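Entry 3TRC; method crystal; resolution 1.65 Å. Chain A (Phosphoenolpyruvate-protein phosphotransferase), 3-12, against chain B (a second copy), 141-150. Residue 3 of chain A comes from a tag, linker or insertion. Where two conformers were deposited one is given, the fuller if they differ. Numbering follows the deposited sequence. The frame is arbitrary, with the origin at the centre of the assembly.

Chain A (3-12) AMNMLKILRQ
Chain B, residues 141-150: AEEEEAFCVT

Both stretches are helical, and both helices continue beyond them. Chain A is helical throughout, from Ala A3, a tag residue, to Gln A12, with phi/psi near -60/-43 and i-to-i+4 backbone hydrogen bonds, from Leu A7 N to Ala A3 O (3.0 Å) through Gln A12 N to Lys A8 O (3.0 Å). In chain B, Ala B141 (phi/psi -69/166) occupies the N-cap position, and the helix begins at Glu B142 and is unbroken through Thr B150; Ala B141 N also donates to Glu B144 OE2 at 2.9 Å. The axes run in nearly the same direction, crossing at 26° with a closest approach of 9.1 Å. The register is read from the nearest CA pairs: Met A4 CA to Glu B143 CA 6.6 Å, Lys A8 CA to Ala B146 CA 6.3 Å, Arg A11 CA to Thr B150 CA 4.5 Å, so the backbones draw closest at the C-terminal end of these stretches.

There, Thr B150 (chi1 m) points toward chain A. Its OG1 donates to Ala B146 O at 2.7 Å within its own helix, and lies 3.0 Å from Arg A11 CB. Arg A11 (t, t, p) places CD 3.7 Å from Val B149 CG1.

At the centre, Ala B146 points toward chain A, and its small CB meets Leu A7 CG at 3.9 Å, an apolar contact. Leu A7 (t, p) leaves its backbone sideways, yet its end approaches chain B: CD2 lies 3.5 Å from Glu B143 O.

Lys A8 points away at CA-to-CB, but its chain (m, t, t, t) brings NZ to Glu B142 OE2 at 2.5 Å, a very short hydrogen bond within a salt bridge. The CA-to-CB bond of Glu B142 points toward chain A, and its extended chain (t, t, chi3 18°) carries OE2 to the ammonium group. Selenomethionine Met A4 (t, p, p) also points toward its partner, with CE 3.5 Å from Glu B143 OE1 and 3.8 Å from Glu B142 OE1. The two stretches together bury 521 Å².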

ATOM      1  N   ALA A   3     -15.585  -4.688  -0.085  1.00 15.62           N
ATOM      2  CA  ALA A   3     -14.166  -4.924   0.150  1.00 16.92           C
ATOM      3  C   ALA A   3     -13.378  -5.178  -1.136  1.00 14.70           C
ATOM      4  O   ALA A   3     -12.246  -4.726  -1.269  1.00 16.99           O
ATOM      5  CB  ALA A   3     -13.971  -6.075   1.141  1.00 17.04           C
HETATM    6  N   MSE A   4     -13.965  -5.914  -2.078  0.83 15.03           N
HETATM    7  CA  MSE A   4     -13.272  -6.186  -3.336  0.83 16.36           C
HETATM    8  C   MSE A   4     -12.967  -4.888  -4.090  0.83 17.71           C
HETATM    9  O   MSE A   4     -11.878  -4.717  -4.630  0.83 17.27           O
HETATM   10  CB  MSE A   4     -14.070  -7.152  -4.220  0.83 17.30           C
HETATM   11  CG  MSE A   4     -13.376  -7.496  -5.526  0.83 17.58           C
HETATM   12 SE   MSE A   4     -11.836  -8.691  -5.316  0.83 22.41          SE
HETATM   13  CE  MSE A   4     -12.791 -10.373  -5.082  0.83 14.27           C
ATOM     14  N   ASN A   5     -13.928  -3.968  -4.114  1.00 18.79           N
ATOM     15  CA  ASN A   5     -13.687  -2.654  -4.712  1.00 18.47           C
ATOM     16  C   ASN A   5     -12.551  -1.919  -4.018  1.00 20.14           C
ATOM     17  O   ASN A   5     -11.638  -1.416  -4.667  1.00 20.24           O
ATOM     18  CB  ASN A   5     -14.945  -1.790  -4.654  1.00 24.02           C
ATOM     19  CG  ASN A   5     -15.966  -2.184  -5.687  1.00 27.98           C
ATOM     20  OD1 ASN A   5     -17.024  -2.709  -5.355  1.00 32.56           O
ATOM     21  ND2 ASN A   5     -15.661  -1.923  -6.952  1.00 29.76           N
HETATM   22  N   MSE A   6     -12.615  -1.857  -2.692  1.00 17.45           N
HETATM   23  CA  MSE A   6     -11.572  -1.199  -1.913  1.00 22.13           C
HETATM   24  C   MSE A   6     -10.201  -1.710  -2.324  1.00 21.97           C
HETATM   25  O   MSE A   6      -9.256  -0.947  -2.496  1.00 18.69           O
HETATM   26  CB  MSE A   6     -11.790  -1.440  -0.417  1.00 21.66           C
HETATM   27  CG  MSE A   6     -13.076  -0.866   0.115  1.00 20.92           C
HETATM   28 SE   MSE A   6     -13.108   1.061  -0.101  1.00 24.21          SE
HETATM   29  CE  MSE A   6     -14.410   1.200  -1.510  1.00 13.62           C
ATOM     30  N   LEU A   7     -10.100  -3.024  -2.477  1.00 20.80           N
ATOM     31  CA  LEU A   7      -8.845  -3.655  -2.827  1.00 18.47           C
ATOM     32  C   LEU A   7      -8.298  -3.145  -4.165  1.00 18.83           C
ATOM     33  O   LEU A   7      -7.117  -2.838  -4.288  1.00 21.32           O
ATOM     34  CB  LEU A   7      -9.059  -5.163  -2.876  1.00 21.16           C
ATOM     35  CG  LEU A   7      -7.865  -6.085  -2.752  1.00 21.08           C
ATOM     36  CD1 LEU A   7      -6.964  -5.692  -1.576  1.00 19.05           C
ATOM     37  CD2 LEU A   7      -8.399  -7.496  -2.591  1.00 18.96           C
ATOM     38  N   LYS A   8      -9.169  -3.037  -5.160  1.00 18.63           N
ATOM     39  CA  LYS A   8      -8.751  -2.574  -6.477  1.00 23.90           C
ATOM     40  C   LYS A   8      -8.516  -1.064  -6.515  1.00 21.67           C
ATOM     41  O   LYS A   8      -7.682  -0.576  -7.278  1.00 24.16           O
ATOM     42  CB  LYS A   8      -9.775  -2.982  -7.530  1.00 26.25           C
ATOM     43  CG  LYS A   8      -9.931  -4.480  -7.670  1.00 29.94           C
ATOM     44  CD  LYS A   8     -10.947  -4.807  -8.737  1.00 34.33           C
ATOM     45  CE  LYS A   8     -11.117  -6.305  -8.898  1.00 37.40           C
ATOM     46  NZ  LYS A   8     -12.405  -6.615  -9.574  1.00 40.04           N
ATOM     47  N   ILE A   9      -9.259  -0.328  -5.697  1.00 21.00           N
ATOM     48  CA  ILE A   9      -9.035   1.106  -5.571  1.00 19.94           C
ATOM     49  C   ILE A   9      -7.660   1.336  -4.970  1.00 21.88           C
ATOM     50  O   ILE A   9      -6.908   2.193  -5.427  1.00 22.50           O
ATOM     51  CB  ILE A   9     -10.092   1.768  -4.676  1.00 19.28           C
ATOM     52  CG1 ILE A   9     -11.460   1.686  -5.346  1.00 20.39           C
ATOM     53  CG2 ILE A   9      -9.711   3.226  -4.367  1.00 21.26           C
ATOM     54  CD1 ILE A   9     -12.617   1.939  -4.412  1.00 19.69           C
ATOM     55  N   LEU A  10      -7.344   0.555  -3.943  1.00 20.47           N
ATOM     56  CA  LEU A  10      -6.040   0.617  -3.303  1.00 24.86           C
ATOM     57  C   LEU A  10      -4.967   0.359  -4.344  1.00 26.54           C
ATOM     58  O   LEU A  10      -3.941   1.032  -4.385  1.00 25.24           O
ATOM     59  CB  LEU A  10      -5.938  -0.432  -2.200  1.00 25.97           C
ATOM     60  CG  LEU A  10      -5.921   0.043  -0.755  1.00 29.93           C
ATOM     61  CD1 LEU A  10      -5.447  -1.089   0.143  1.00 31.66           C
ATOM     62  CD2 LEU A  10      -5.020   1.270  -0.605  1.00 27.29           C
ATOM     63  N   ARG A  11      -5.215  -0.631  -5.192  1.00 26.32           N
ATOM     64  CA  ARG A  11      -4.270  -0.987  -6.236  1.00 29.49           C
ATOM     65  C   ARG A  11      -3.977   0.217  -7.130  1.00 29.98           C
ATOM     66  O   ARG A  11      -2.820   0.550  -7.377  1.00 34.15           O
ATOM     67  CB  ARG A  11      -4.829  -2.146  -7.061  1.00 33.19           C
ATOM     68  CG  ARG A  11      -3.845  -2.788  -8.018  1.00 37.56           C
ATOM     69  CD  ARG A  11      -4.572  -3.783  -8.910  1.00 39.26           C
ATOM     70  NE  ARG A  11      -5.647  -3.141  -9.666  1.00 40.48           N
ATOM     71  CZ  ARG A  11      -6.708  -3.780 -10.150  1.00 40.92           C
ATOM     72  NH1 ARG A  11      -6.846  -5.083  -9.955  1.00 42.14           N
ATOM     73  NH2 ARG A  11      -7.636  -3.113 -10.826  1.00 37.09           N
ATOM     74  N   GLN A  12      -5.035   0.877  -7.596  1.00 28.58           N
ATOM     75  CA  GLN A  12      -4.902   2.017  -8.499  1.00 28.19           C
ATOM     76  C   GLN A  12      -4.276   3.245  -7.831  1.00 27.63           C
ATOM     77  O   GLN A  12      -3.421   3.908  -8.423  1.00 25.70           O
ATOM     78  CB  GLN A  12      -6.261   2.380  -9.114  1.00 31.14           C
ATOM     79  CG  GLN A  12      -6.286   3.707  -9.875  1.00 31.79           C
ATOM     80  CD  GLN A  12      -5.582   3.646 -11.226  1.00 34.27           C
ATOM     81  OE1 GLN A  12      -5.295   2.567 -11.747  1.00 33.77           O
ATOM     82  NE2 GLN A  12      -5.305   4.812 -11.800  1.00 34.95           N
TER
ATOM     83  N   ALA B 141      -7.284 -16.699  -6.663  1.00 12.84           N
ATOM     84  CA  ALA B 141      -8.544 -16.002  -6.842  1.00 12.05           C
ATOM     85  C   ALA B 141      -8.333 -14.504  -7.046  1.00 14.26           C
ATOM     86  O   ALA B 141      -7.251 -13.976  -6.799  1.00 12.73           O
ATOM     87  CB  ALA B 141      -9.458 -16.261  -5.654  1.00 12.38           C
ATOM     88  N   GLU B 142      -9.382 -13.830  -7.504  1.00 14.31           N
ATOM     89  CA  GLU B 142      -9.294 -12.415  -7.857  1.00 15.41           C
ATOM     90  C   GLU B 142      -8.736 -11.529  -6.749  1.00 13.79           C
ATOM     91  O   GLU B 142      -7.898 -10.664  -7.012  1.00 15.64           O
ATOM     92  CB  GLU B 142     -10.669 -11.902  -8.288  1.00 19.99           C
ATOM     93  CG  GLU B 142     -10.675 -10.470  -8.778  1.00 25.70           C
ATOM     94  CD  GLU B 142     -12.056 -10.025  -9.230  1.00 34.51           C
ATOM     95  OE1 GLU B 142     -13.051 -10.684  -8.860  1.00 38.81           O
ATOM     96  OE2 GLU B 142     -12.143  -9.020  -9.962  1.00 35.90           O
ATOM     97  N   GLU B 143      -9.204 -11.727  -5.518  1.00 10.81           N
ATOM     98  CA  GLU B 143      -8.731 -10.904  -4.409  1.00 12.83           C
ATOM     99  C   GLU B 143      -7.274 -11.214  -4.064  1.00 12.77           C
ATOM    100  O   GLU B 143      -6.547 -10.346  -3.583  1.00 14.05           O
ATOM    101  CB  GLU B 143      -9.622 -11.051  -3.171  1.00 12.97           C
ATOM    102  CG  GLU B 143      -9.594 -12.437  -2.507  1.00 16.10           C
ATOM    103  CD  GLU B 143     -10.594 -13.422  -3.102  1.00 18.42           C
ATOM    104  OE1 GLU B 143     -11.023 -13.249  -4.266  1.00 17.20           O
ATOM    105  OE2 GLU B 143     -10.961 -14.381  -2.393  1.00 15.28           O
ATOM    106  N   GLU B 144      -6.854 -12.450  -4.323  1.00 11.77           N
ATOM    107  CA  GLU B 144      -5.477 -12.835  -4.071  1.00 12.15           C
ATOM    108  C   GLU B 144      -4.562 -12.118  -5.048  1.00 12.27           C
ATOM    109  O   GLU B 144      -3.524 -11.594  -4.670  1.00 12.75           O
ATOM    110  CB  GLU B 144      -5.297 -14.341  -4.225  1.00 11.89           C
ATOM    111  CG  GLU B 144      -6.124 -15.174  -3.259  1.00 13.82           C
ATOM    112  CD  GLU B 144      -5.723 -16.638  -3.315  1.00 14.51           C
ATOM    113  OE1 GLU B 144      -4.735 -16.989  -2.637  1.00 15.49           O
ATOM    114  OE2 GLU B 144      -6.376 -17.416  -4.047  1.00 15.76           O
ATOM    115  N   GLU B 145      -4.950 -12.110  -6.317  1.00 12.08           N
ATOM    116  CA  GLU B 145      -4.143 -11.441  -7.323  1.00 13.21           C
ATOM    117  C   GLU B 145      -4.096  -9.933  -7.060  1.00 13.51           C
ATOM    118  O   GLU B 145      -3.027  -9.336  -7.092  1.00 15.37           O
ATOM    119  CB  GLU B 145      -4.644 -11.745  -8.739  1.00 13.77           C
ATOM    120  CG  GLU B 145      -3.766 -11.127  -9.816  1.00 14.72           C
ATOM    121  CD  GLU B 145      -4.188 -11.499 -11.224  1.00 19.35           C
ATOM    122  OE1 GLU B 145      -4.754 -12.594 -11.417  1.00 19.60           O
ATOM    123  OE2 GLU B 145      -3.939 -10.687 -12.141  1.00 22.29           O
ATOM    124  N   ALA B 146      -5.248  -9.329  -6.774  1.00 14.43           N
ATOM    125  CA  ALA B 146      -5.311  -7.894  -6.498  1.00 16.15           C
ATOM    126  C   ALA B 146      -4.440  -7.523  -5.297  1.00 16.78           C
ATOM    127  O   ALA B 146      -3.727  -6.515  -5.309  1.00 17.55           O
ATOM    128  CB  ALA B 146      -6.756  -7.461  -6.274  1.00 15.57           C
ATOM    129  N   PHE B 147      -4.500  -8.345  -4.260  1.00 13.67           N
ATOM    130  CA  PHE B 147      -3.664  -8.167  -3.086  1.00 16.50           C
ATOM    131  C   PHE B 147      -2.183  -8.195  -3.451  1.00 16.16           C
ATOM    132  O   PHE B 147      -1.420  -7.302  -3.082  1.00 18.44           O
ATOM    133  CB  PHE B 147      -3.963  -9.269  -2.076  1.00 15.81           C
ATOM    134  CG  PHE B 147      -2.978  -9.346  -0.959  1.00 22.13           C
ATOM    135  CD1 PHE B 147      -3.051  -8.470   0.106  1.00 24.87           C
ATOM    136  CD2 PHE B 147      -1.976 -10.297  -0.975  1.00 24.31           C
ATOM    137  CE1 PHE B 147      -2.140  -8.541   1.133  1.00 30.49           C
ATOM    138  CE2 PHE B 147      -1.068 -10.368   0.048  1.00 29.07           C
ATOM    139  CZ  PHE B 147      -1.147  -9.494   1.103  1.00 30.68           C
ATOM    140  N   CYS B 148      -1.785  -9.227  -4.179  1.00 14.18           N
ATOM    141  CA  CYS B 148      -0.382  -9.394  -4.543  1.00 15.03           C
ATOM    142  C   CYS B 148       0.118  -8.299  -5.491  1.00 16.31           C
ATOM    143  O   CYS B 148       1.263  -7.853  -5.391  1.00 18.52           O
ATOM    144  CB  CYS B 148      -0.151 -10.785  -5.141  1.00 14.12           C
ATOM    145  SG  CYS B 148      -0.245 -12.160  -3.984  1.00 14.73           S
ATOM    146  N   VAL B 149      -0.734  -7.871  -6.416  1.00 15.63           N
ATOM    147  CA  VAL B 149      -0.375  -6.808  -7.347  1.00 16.67           C
ATOM    148  C   VAL B 149      -0.202  -5.492  -6.601  1.00 20.73           C
ATOM    149  O   VAL B 149       0.779  -4.776  -6.799  1.00 20.47           O
ATOM    150  CB  VAL B 149      -1.416  -6.658  -8.471  1.00 17.75           C
ATOM    151  CG1 VAL B 149      -1.221  -5.343  -9.218  1.00 19.39           C
ATOM    152  CG2 VAL B 149      -1.328  -7.839  -9.421  1.00 15.66           C
ATOM    153  N   THR B 150      -1.157  -5.183  -5.730  1.00 19.59           N
ATOM    154  CA  THR B 150      -1.091  -3.963  -4.942  1.00 18.79           C
ATOM    155  C   THR B 150       0.170  -3.960  -4.094  1.00 17.42           C
ATOM    156  O   THR B 150       0.861  -2.938  -3.981  1.00 22.35           O
ATOM    157  CB  THR B 150      -2.350  -3.814  -4.049  1.00 16.68           C
ATOM    158  OG1 THR B 150      -3.511  -3.814  -4.884  1.00 22.85           O
ATOM    159  CG2 THR B 150      -2.302  -2.514  -3.275  1.00 21.08           C
TER